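Local coordinates for protein Ulp1-like SUMO protease (Chaetomium thermophilum, PDB 6DG4) that probably acts as a deSUMOylating cysteine protease of the peptidase C48 family, its catalytic domain cleaving SUMO from target proteins or processing its precursor, at residues Ala58-Asn63 and Leu230-Ile235; Asp62-Gly67 and Phe205-Ala210; Gly67-Ile72 and Thr127-Ile132. All coordinates share one frame; numbering follows the deposited sequence.

Contact 1 of 3, residues Ala58-Asn63 and Leu230-Ile235; sequences AWLNDN and LQRQRI
The carbonyl oxygen Ala58 O is gripped by both terminal nitrogens of Arg232, with NH1 at 2.8 Å and NH2 at 3.0 Å from it. This forked, end-on guanidinium-to-carbonyl bond ties the loop ahead of helix 62-80 to helix 228-241 in the Ulp1-type catalytic domain. The N-H...O angles, 145° at NH1 and 135° at NH2, show two bent bonds, because the two roughly parallel N-H bonds must both bend to meet one oxygen set between them. The oxygen lies near the guanidinium plane, at its edge, whereas both donors are tilted somewhat from the carbonyl plane. Arg232 crosses to the loop because its chain is extended from CG to NE. The buried group has further partners: Asp201 forms a salt bridge with NH2, and Leu53 O accepts from NH1. These fix its rotation, and Asp201 probably offsets the buried charge. Two residues on from Ala58, Leu60 directs its side chain at the same arginine and crosses it obliquely. Asn61, next in the chain, is the N-cap of helix 62-80; its OD1 accepts from Val64 N. The apolar side of the grip is tight: methyl CD1 of Leu60 comes to 3.2 Å from Arg232 NH1, approaching the guanidinium at a slant, while Ala58 CB stays 4.0 Å from that nitrogen.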
loop_
_atom_site.group_PDB
_atom_site.type_symbol
_atom_site.label_atom_id
_atom_site.label_comp_id
_atom_site.label_asym_id
_atom_site.label_seq_id
_atom_site.Cartn_x
_atom_site.Cartn_y
_atom_site.Cartn_z
ATOM N N ALA A 58 8.086 -6.594 15.280
ATOM C CA ALA A 58 9.114 -6.215 14.323
ATOM C C ALA A 58 8.672 -5.022 13.488
ATOM O O ALA A 58 7.512 -4.916 13.082
ATOM C CB ALA A 58 9.431 -7.387 13.392
ATOM N N TRP A 59 9.611 -4.132 13.212
ATOM C CA TRP A 59 9.367 -3.065 12.256
ATOM C C TRP A 59 9.613 -3.607 10.850
ATOM O O TRP A 59 10.666 -4.186 10.572
ATOM C CB TRP A 59 10.277 -1.879 12.563
ATOM C CG TRP A 59 9.958 -1.181 13.863
ATOM C CD1 TRP A 59 10.120 -1.684 15.126
ATOM C CD2 TRP A 59 9.440 0.150 14.026
ATOM N NE1 TRP A 59 9.737 -0.749 16.061
ATOM C CE2 TRP A 59 9.317 0.383 15.414
ATOM C CE3 TRP A 59 9.080 1.169 13.137
ATOM C CZ2 TRP A 59 8.845 1.590 15.930
ATOM C CZ3 TRP A 59 8.605 2.365 13.654
ATOM C CH2 TRP A 59 8.493 2.565 15.036
ATOM N N LEU A 60 8.630 -3.447 9.970
ATOM C CA LEU A 60 8.753 -3.953 8.610
ATOM C C LEU A 60 9.787 -3.149 7.823
ATOM O O LEU A 60 10.015 -1.962 8.076
ATOM C CB LEU A 60 7.398 -3.892 7.900
ATOM C CG LEU A 60 6.463 -5.099 8.082
ATOM C CD1 LEU A 60 6.212 -5.412 9.543
ATOM C CD2 LEU A 60 5.138 -4.874 7.354
ATOM N N ASN A 61 10.397 -3.808 6.838
ATOM C CA ASN A 61 11.354 -3.150 5.960
ATOM C C ASN A 61 10.707 -2.741 4.639
ATOM O O ASN A 61 9.559 -3.081 4.340
ATOM C CB ASN A 61 12.612 -4.006 5.733
ATOM C CG ASN A 61 12.352 -5.312 4.976
ATOM O OD1 ASN A 61 11.245 -5.596 4.535
ATOM N ND2 ASN A 61 13.403 -6.113 4.833
ATOM N N ASP A 62 11.473 -1.977 3.850
ATOM C CA ASP A 62 10.992 -1.517 2.553
ATOM C C ASP A 62 10.625 -2.691 1.656
ATOM O O ASP A 62 9.611 -2.651 0.951
ATOM C CB ASP A 62 12.064 -0.676 1.847
ATOM C CG ASP A 62 12.473 0.566 2.628
ATOM O OD1 ASP A 62 11.880 0.867 3.683
ATOM O OD2 ASP A 62 13.421 1.241 2.175
ATOM N N ASN A 63 11.454 -3.741 1.653
ATOM C CA ASN A 63 11.231 -4.867 0.755
ATOM C C ASN A 63 9.819 -5.415 0.909
ATOM O O ASN A 63 9.121 -5.670 -0.078
ATOM C CB ASN A 63 12.214 -6.001 1.060
ATOM C CG ASN A 63 13.630 -5.702 0.635
ATOM O OD1 ASN A 63 13.887 -4.788 -0.147
ATOM N ND2 ASN A 63 14.567 -6.514 1.123
ATOM N N LEU A 230 -1.530 -11.523 13.340
ATOM C CA LEU A 230 -2.007 -12.441 12.316
ATOM C C LEU A 230 -1.833 -11.852 10.920
ATOM O O LEU A 230 -1.461 -12.566 9.982
ATOM C CB LEU A 230 -3.467 -12.768 12.595
ATOM C CG LEU A 230 -4.229 -13.508 11.508
ATOM C CD1 LEU A 230 -3.558 -14.830 11.178
ATOM C CD2 LEU A 230 -5.666 -13.699 11.991
ATOM N N GLN A 231 -2.094 -10.558 10.757
ATOM C CA GLN A 231 -1.927 -9.941 9.446
ATOM C C GLN A 231 -0.490 -10.051 8.953
ATOM O O GLN A 231 -0.263 -10.183 7.746
ATOM C CB GLN A 231 -2.366 -8.483 9.514
ATOM C CG GLN A 231 -2.304 -7.719 8.198
ATOM C CD GLN A 231 -3.334 -8.135 7.175
ATOM O OE1 GLN A 231 -3.746 -9.295 7.098
ATOM N NE2 GLN A 231 -3.743 -7.174 6.356
ATOM N N ARG A 232 0.494 -10.012 9.857
ATOM C CA ARG A 232 1.875 -10.229 9.438
ATOM C C ARG A 232 2.043 -11.599 8.794
ATOM O O ARG A 232 2.747 -11.738 7.788
ATOM C CB ARG A 232 2.823 -10.084 10.627
ATOM C CG ARG A 232 2.895 -8.678 11.176
ATOM C CD ARG A 232 3.484 -8.686 12.578
ATOM N NE ARG A 232 3.539 -7.338 13.133
ATOM C CZ ARG A 232 4.571 -6.512 12.995
ATOM N NH1 ARG A 232 5.643 -6.890 12.315
ATOM N NH2 ARG A 232 4.517 -5.294 13.517
ATOM N N GLN A 233 1.427 -12.631 9.383
ATOM C CA GLN A 233 1.503 -13.968 8.809
ATOM C C GLN A 233 0.823 -14.017 7.450
ATOM O O GLN A 233 1.308 -14.685 6.528
ATOM C CB GLN A 233 0.820 -14.981 9.721
ATOM C CG GLN A 233 1.467 -15.203 11.034
ATOM C CD GLN A 233 0.792 -16.349 11.759
ATOM O OE1 GLN A 233 1.389 -17.398 12.010
ATOM N NE2 GLN A 233 -0.475 -16.163 12.068
ATOM N N ARG A 234 -0.318 -13.334 7.317
ATOM C CA ARG A 234 -1.033 -13.326 6.047
ATOM C C ARG A 234 -0.234 -12.606 4.971
ATOM O O ARG A 234 -0.179 -13.063 3.825
ATOM C CB ARG A 234 -2.404 -12.679 6.229
ATOM C CG ARG A 234 -3.324 -13.464 7.173
ATOM C CD ARG A 234 -4.747 -12.892 7.203
ATOM N NE ARG A 234 -5.303 -12.932 5.858
ATOM C CZ ARG A 234 -5.764 -14.025 5.256
ATOM N NH1 ARG A 234 -5.795 -15.200 5.877
ATOM N NH2 ARG A 234 -6.188 -13.942 4.010
ATOM N N ILE A 235 0.389 -11.475 5.320
ATOM C CA ILE A 235 1.246 -10.775 4.369
ATOM C C ILE A 235 2.387 -11.678 3.932
ATOM O O ILE A 235 2.729 -11.749 2.745
ATOM C CB ILE A 235 1.762 -9.461 4.983
ATOM C CG1 ILE A 235 0.614 -8.462 5.157
ATOM C CG2 ILE A 235 2.872 -8.849 4.117
ATOM C CD1 ILE A 235 0.950 -7.342 6.127
#

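Contact 2 of 3, residues Asp62-Gly67 and Phe205-Ala210; sequences DNVIIG and FTITNA
Ile207, on helix 202-215, reaches across to Ile65 on helix 62-80, and the two helices come near enough for one side chain to bridge them: the CA atoms of Ile65 and Ile207 are 6.6 Å apart. Its CB points at the opposite helix but is itself too far back to touch it. From there the side chain branches. The methyl CG2 turns toward Ala68, one turn further along helix 62-80. The other branch goes forward: CG1 of Ile207 approaches CA of Ile65 to 4.3 Å, and because CD1 is anti to CA (chi2 165°) the chain is stretched to its full length toward the neighbour. At the tip, CD1 of Ile207 lies 4.0 Å from CA of Ile65 and 4.2 Å from the methylene CG1 of the same residue. The tip thus rests on CA of Ile65 and beside its CG1. Val64 adds at most a weak touch, since its side chain takes two conformations and the approach of its CG1 to this methyl holds for one of them. Trp138 of strand 137-144 lies against both Ile65 and Thr206 and so covers this seam from the sheet. In papain-like cysteine peptidases the nucleophilic cysteine begins the central helix, and helix 202-215, which opens with Cys202, is probably its counterpart here. The touching residues are all buried and aliphatic, which implies an interface held by dispersion and by exclusion of water, with no polar bond between the segments to orient it.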
loop_
_atom_site.group_PDB
_atom_site.type_symbol
_atom_site.label_atom_id
_atom_site.label_comp_id
_atom_site.label_asym_id
_atom_site.label_seq_id
_atom_site.Cartn_x
_atom_site.Cartn_y
_atom_site.Cartn_z
ATOM N N ASP A 62 11.473 -1.977 3.850
ATOM C CA ASP A 62 10.992 -1.517 2.553
ATOM C C ASP A 62 10.625 -2.691 1.656
ATOM O O ASP A 62 9.611 -2.651 0.951
ATOM C CB ASP A 62 12.064 -0.676 1.847
ATOM C CG ASP A 62 12.473 0.566 2.628
ATOM O OD1 ASP A 62 11.880 0.867 3.683
ATOM O OD2 ASP A 62 13.421 1.241 2.175
ATOM N N ASN A 63 11.454 -3.741 1.653
ATOM C CA ASN A 63 11.231 -4.867 0.755
ATOM C C ASN A 63 9.819 -5.415 0.909
ATOM O O ASN A 63 9.121 -5.670 -0.078
ATOM C CB ASN A 63 12.214 -6.001 1.060
ATOM C CG ASN A 63 13.630 -5.702 0.635
ATOM O OD1 ASN A 63 13.887 -4.788 -0.147
ATOM N ND2 ASN A 63 14.567 -6.514 1.123
ATOM N N VAL A 64 9.408 -5.632 2.159
ATOM C CA VAL A 64 8.105 -6.215 2.446
ATOM C C VAL A 64 6.995 -5.223 2.125
ATOM O O VAL A 64 6.021 -5.557 1.438
ATOM C CB VAL A 64 8.065 -6.676 3.916
ATOM C CG1 VAL A 64 6.640 -6.915 4.370
ATOM C CG2 VAL A 64 8.911 -7.928 4.101
ATOM N N ILE A 65 7.132 -3.984 2.605
ATOM C CA ILE A 65 6.068 -2.991 2.459
ATOM C C ILE A 65 5.809 -2.692 0.988
ATOM O O ILE A 65 4.663 -2.725 0.522
ATOM C CB ILE A 65 6.398 -1.716 3.257
ATOM C CG1 ILE A 65 6.351 -2.015 4.758
ATOM C CG2 ILE A 65 5.419 -0.607 2.903
ATOM C CD1 ILE A 65 6.997 -0.965 5.626
ATOM N N ILE A 66 6.866 -2.384 0.240
ATOM C CA ILE A 66 6.698 -2.076 -1.174
ATOM C C ILE A 66 6.247 -3.314 -1.935
ATOM O O ILE A 66 5.395 -3.235 -2.827
ATOM C CB ILE A 66 7.997 -1.477 -1.745
ATOM C CG1 ILE A 66 8.413 -0.228 -0.951
ATOM C CG2 ILE A 66 7.838 -1.185 -3.234
ATOM C CD1 ILE A 66 7.356 0.840 -0.825
ATOM N N GLY A 67 6.799 -4.480 -1.594
ATOM C CA GLY A 67 6.367 -5.703 -2.249
ATOM C C GLY A 67 4.880 -5.938 -2.090
ATOM O O GLY A 67 4.172 -6.234 -3.057
ATOM N N PHE A 205 -0.171 -1.400 9.435
ATOM C CA PHE A 205 -1.292 -0.500 9.191
ATOM C C PHE A 205 -1.235 0.070 7.776
ATOM O O PHE A 205 -2.261 0.171 7.093
ATOM C CB PHE A 205 -1.255 0.665 10.183
ATOM C CG PHE A 205 -1.798 0.349 11.554
ATOM C CD1 PHE A 205 -3.151 0.142 11.747
ATOM C CD2 PHE A 205 -0.964 0.334 12.659
ATOM C CE1 PHE A 205 -3.657 -0.110 13.003
ATOM C CE2 PHE A 205 -1.470 0.074 13.920
ATOM C CZ PHE A 205 -2.819 -0.145 14.088
ATOM N N THR A 206 -0.044 0.484 7.335
ATOM C CA THR A 206 0.106 1.073 6.004
ATOM C C THR A 206 -0.326 0.087 4.921
ATOM O O THR A 206 -1.094 0.440 4.017
ATOM C CB THR A 206 1.558 1.530 5.821
ATOM O OG1 THR A 206 1.829 2.627 6.704
ATOM C CG2 THR A 206 1.862 1.981 4.403
ATOM N N ILE A 207 0.146 -1.159 4.998
ATOM C CA ILE A 207 -0.246 -2.163 4.011
ATOM C C ILE A 207 -1.748 -2.417 4.073
ATOM O O ILE A 207 -2.422 -2.540 3.043
ATOM C CB ILE A 207 0.544 -3.468 4.234
ATOM C CG1 ILE A 207 2.021 -3.295 3.884
ATOM C CG2 ILE A 207 -0.064 -4.611 3.417
ATOM C CD1 ILE A 207 2.902 -4.413 4.429
ATOM N N THR A 208 -2.289 -2.551 5.284
ATOM C CA THR A 208 -3.690 -2.938 5.420
ATOM C C THR A 208 -4.607 -1.817 4.955
ATOM O O THR A 208 -5.627 -2.072 4.304
ATOM C CB THR A 208 -3.976 -3.359 6.862
ATOM O OG1 THR A 208 -3.084 -4.416 7.239
ATOM C CG2 THR A 208 -5.399 -3.869 7.006
ATOM N N ASN A 209 -4.255 -0.566 5.273
ATOM C CA ASN A 209 -5.019 0.566 4.766
ATOM C C ASN A 209 -4.947 0.641 3.248
ATOM O O ASN A 209 -5.918 1.036 2.593
ATOM C CB ASN A 209 -4.532 1.867 5.403
ATOM C CG ASN A 209 -4.979 1.999 6.841
ATOM O OD1 ASN A 209 -5.971 1.396 7.249
ATOM N ND2 ASN A 209 -4.249 2.778 7.619
ATOM N N ALA A 210 -3.801 0.274 2.671
ATOM C CA ALA A 210 -3.675 0.251 1.219
ATOM C C ALA A 210 -4.579 -0.812 0.601
ATOM O O ALA A 210 -5.207 -0.566 -0.437
ATOM C CB ALA A 210 -2.214 0.045 0.817
#

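Contact 3 of 3, residues Gly67-Ile72 and Thr127-Ile132; sequences GAIFYI and TILIPI
Helix 62-80 lies against the central mixed sheet of the catalytic domain, and here it meets strand 127-134 through Ile69 and Ile72 on one side and Leu129 and Pro131 on the other. The short axes are 10.0 Å apart and run antiparallel at 178°, so helix and strand run alongside each other, and Ile69 spans Leu129 and Pro131 while Ile72 returns to Leu129. Ile69 is the hub, using both of its branches. Its CG2 packs 3.7 Å from CD1 of Leu129 and is also 3.9 Å from CB of that leucine, the two side chains meeting at a slant. The longer branch, carried beside the backbone N (chi1 -67°) and then extended, delivers CD1 of Ile69 to 4.0 Å from CG of Pro131; these side chains pass one another in opposite directions. One turn on, CG2 of Ile72 adds a looser contact, 4.3 Å from CD1 of Leu129, so that this methyl touches both isoleucines. Neighbouring elements close the layer: Ala91 of strand 89-91 touches Ile69, Trp138 covers Pro131, and Ile72 continues onto Ile211 and Ala214 of helix 202-215. The alternation of the strand, with Leu129 and Pro131 turned to the helix and Ile130 away from it, is that of a helix packed on the sheet of an alpha+beta, papain-like cysteine-protease fold.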
loop_
_atom_site.group_PDB
_atom_site.type_symbol
_atom_site.label_atom_id
_atom_site.label_comp_id
_atom_site.label_asym_id
_atom_site.label_seq_id
_atom_site.Cartn_x
_atom_site.Cartn_y
_atom_site.Cartn_z
ATOM N N GLY A 67 6.799 -4.480 -1.594
ATOM C CA GLY A 67 6.367 -5.703 -2.249
ATOM C C GLY A 67 4.880 -5.938 -2.090
ATOM O O GLY A 67 4.172 -6.234 -3.057
ATOM N N ALA A 68 4.382 -5.795 -0.862
ATOM C CA ALA A 68 2.968 -6.035 -0.611
ATOM C C ALA A 68 2.098 -5.036 -1.356
ATOM O O ALA A 68 1.084 -5.411 -1.956
ATOM C CB ALA A 68 2.691 -5.955 0.886
ATOM N N ILE A 69 2.471 -3.758 -1.326
ATOM C CA ILE A 69 1.636 -2.735 -1.944
ATOM C C ILE A 69 1.630 -2.878 -3.462
ATOM O O ILE A 69 0.591 -2.678 -4.104
ATOM C CB ILE A 69 2.052 -1.338 -1.446
ATOM C CG1 ILE A 69 1.722 -1.232 0.051
ATOM C CG2 ILE A 69 1.341 -0.269 -2.217
ATOM C CD1 ILE A 69 2.274 -0.009 0.746
ATOM N N PHE A 70 2.763 -3.253 -4.065
ATOM C CA PHE A 70 2.769 -3.523 -5.500
ATOM C C PHE A 70 1.812 -4.661 -5.849
ATOM O O PHE A 70 1.148 -4.623 -6.891
ATOM C CB PHE A 70 4.190 -3.836 -5.982
ATOM C CG PHE A 70 4.966 -2.620 -6.433
ATOM C CD1 PHE A 70 5.000 -1.462 -5.670
ATOM C CD2 PHE A 70 5.678 -2.647 -7.616
ATOM C CE1 PHE A 70 5.708 -0.343 -6.100
ATOM C CE2 PHE A 70 6.386 -1.545 -8.042
ATOM C CZ PHE A 70 6.409 -0.392 -7.277
ATOM N N TYR A 71 1.714 -5.677 -4.984
ATOM C CA TYR A 71 0.777 -6.768 -5.240
ATOM C C TYR A 71 -0.677 -6.314 -5.140
ATOM O O TYR A 71 -1.529 -6.848 -5.860
ATOM C CB TYR A 71 1.030 -7.948 -4.298
ATOM C CG TYR A 71 2.173 -8.867 -4.706
ATOM C CD1 TYR A 71 2.317 -9.296 -6.016
ATOM C CD2 TYR A 71 3.095 -9.319 -3.773
ATOM C CE1 TYR A 71 3.341 -10.136 -6.391
ATOM C CE2 TYR A 71 4.135 -10.167 -4.145
ATOM C CZ TYR A 71 4.250 -10.569 -5.459
ATOM O OH TYR A 71 5.277 -11.407 -5.842
ATOM N N ILE A 72 -0.986 -5.351 -4.257
ATOM C CA ILE A 72 -2.336 -4.790 -4.205
ATOM C C ILE A 72 -2.685 -4.173 -5.550
ATOM O O ILE A 72 -3.742 -4.444 -6.134
ATOM C CB ILE A 72 -2.446 -3.736 -3.086
ATOM C CG1 ILE A 72 -2.117 -4.332 -1.721
ATOM C CG2 ILE A 72 -3.843 -3.116 -3.069
ATOM C CD1 ILE A 72 -1.994 -3.286 -0.624
ATOM N N THR A 127 -6.704 4.785 -8.146
ATOM C CA THR A 127 -6.005 4.813 -6.869
ATOM C C THR A 127 -4.508 4.882 -7.098
ATOM O O THR A 127 -3.953 4.045 -7.815
ATOM C CB THR A 127 -6.319 3.541 -6.080
ATOM O OG1 THR A 127 -7.737 3.379 -6.008
ATOM C CG2 THR A 127 -5.748 3.619 -4.684
ATOM N N ILE A 128 -3.863 5.861 -6.466
ATOM C CA ILE A 128 -2.410 5.985 -6.436
ATOM C C ILE A 128 -1.971 5.802 -4.989
ATOM O O ILE A 128 -2.373 6.575 -4.110
ATOM C CB ILE A 128 -1.946 7.345 -6.982
ATOM C CG1 ILE A 128 -2.419 7.531 -8.429
ATOM C CG2 ILE A 128 -0.429 7.467 -6.876
ATOM C CD1 ILE A 128 -2.142 8.919 -8.987
ATOM N N LEU A 129 -1.147 4.785 -4.743
ATOM C CA LEU A 129 -0.680 4.438 -3.406
ATOM C C LEU A 129 0.761 4.907 -3.234
ATOM O O LEU A 129 1.651 4.472 -3.973
ATOM C CB LEU A 129 -0.762 2.922 -3.215
ATOM C CG LEU A 129 -2.151 2.287 -3.368
ATOM C CD1 LEU A 129 -2.027 0.764 -3.382
ATOM C CD2 LEU A 129 -3.093 2.733 -2.253
ATOM N N ILE A 130 0.990 5.786 -2.267
ATOM C CA ILE A 130 2.302 6.369 -2.015
ATOM C C ILE A 130 2.697 6.052 -0.579
ATOM O O ILE A 130 2.205 6.671 0.366
ATOM C CB ILE A 130 2.301 7.890 -2.267
ATOM C CG1 ILE A 130 1.948 8.192 -3.724
ATOM C CG2 ILE A 130 3.655 8.491 -1.902
ATOM C CD1 ILE A 130 1.626 9.655 -3.983
ATOM N N PRO A 131 3.574 5.068 -0.372
ATOM C CA PRO A 131 4.055 4.786 0.987
ATOM C C PRO A 131 5.043 5.856 1.426
ATOM O O PRO A 131 5.957 6.218 0.683
ATOM C CB PRO A 131 4.739 3.417 0.858
ATOM C CG PRO A 131 4.543 2.964 -0.544
ATOM C CD PRO A 131 4.179 4.166 -1.365
ATOM N N ILE A 132 4.858 6.353 2.646
ATOM C CA ILE A 132 5.641 7.457 3.184
ATOM C C ILE A 132 6.307 6.989 4.466
ATOM O O ILE A 132 5.630 6.501 5.376
ATOM C CB ILE A 132 4.750 8.679 3.476
ATOM C CG1 ILE A 132 4.197 9.255 2.171
ATOM C CG2 ILE A 132 5.528 9.731 4.259
ATOM C CD1 ILE A 132 3.218 10.403 2.354
#

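The lead-in to helix 62-80 is held in contact 1, and the helix's successive turns are used in contacts 2 and 3. Centres lie about 8 Å apart for the first and second contacts, about 7 Å for the second and third, and about 14 Å for the first and third. Ile207 CD1 joins the first pair, 3.7 Å from Leu60 CD2 and 3.9 Å from Ile235 CD1. Between contacts 2 and 3, Ile66 CD1 meets Pro131 CG at 3.5 Å. Contact 1 reaches the start of helix 202-215 through the Arg232-Asp201 salt bridge, next to Cys202, where the family's active site would be expected; contact 2 lies further along that helix, and contact 3 extends the apolar core to the sheet.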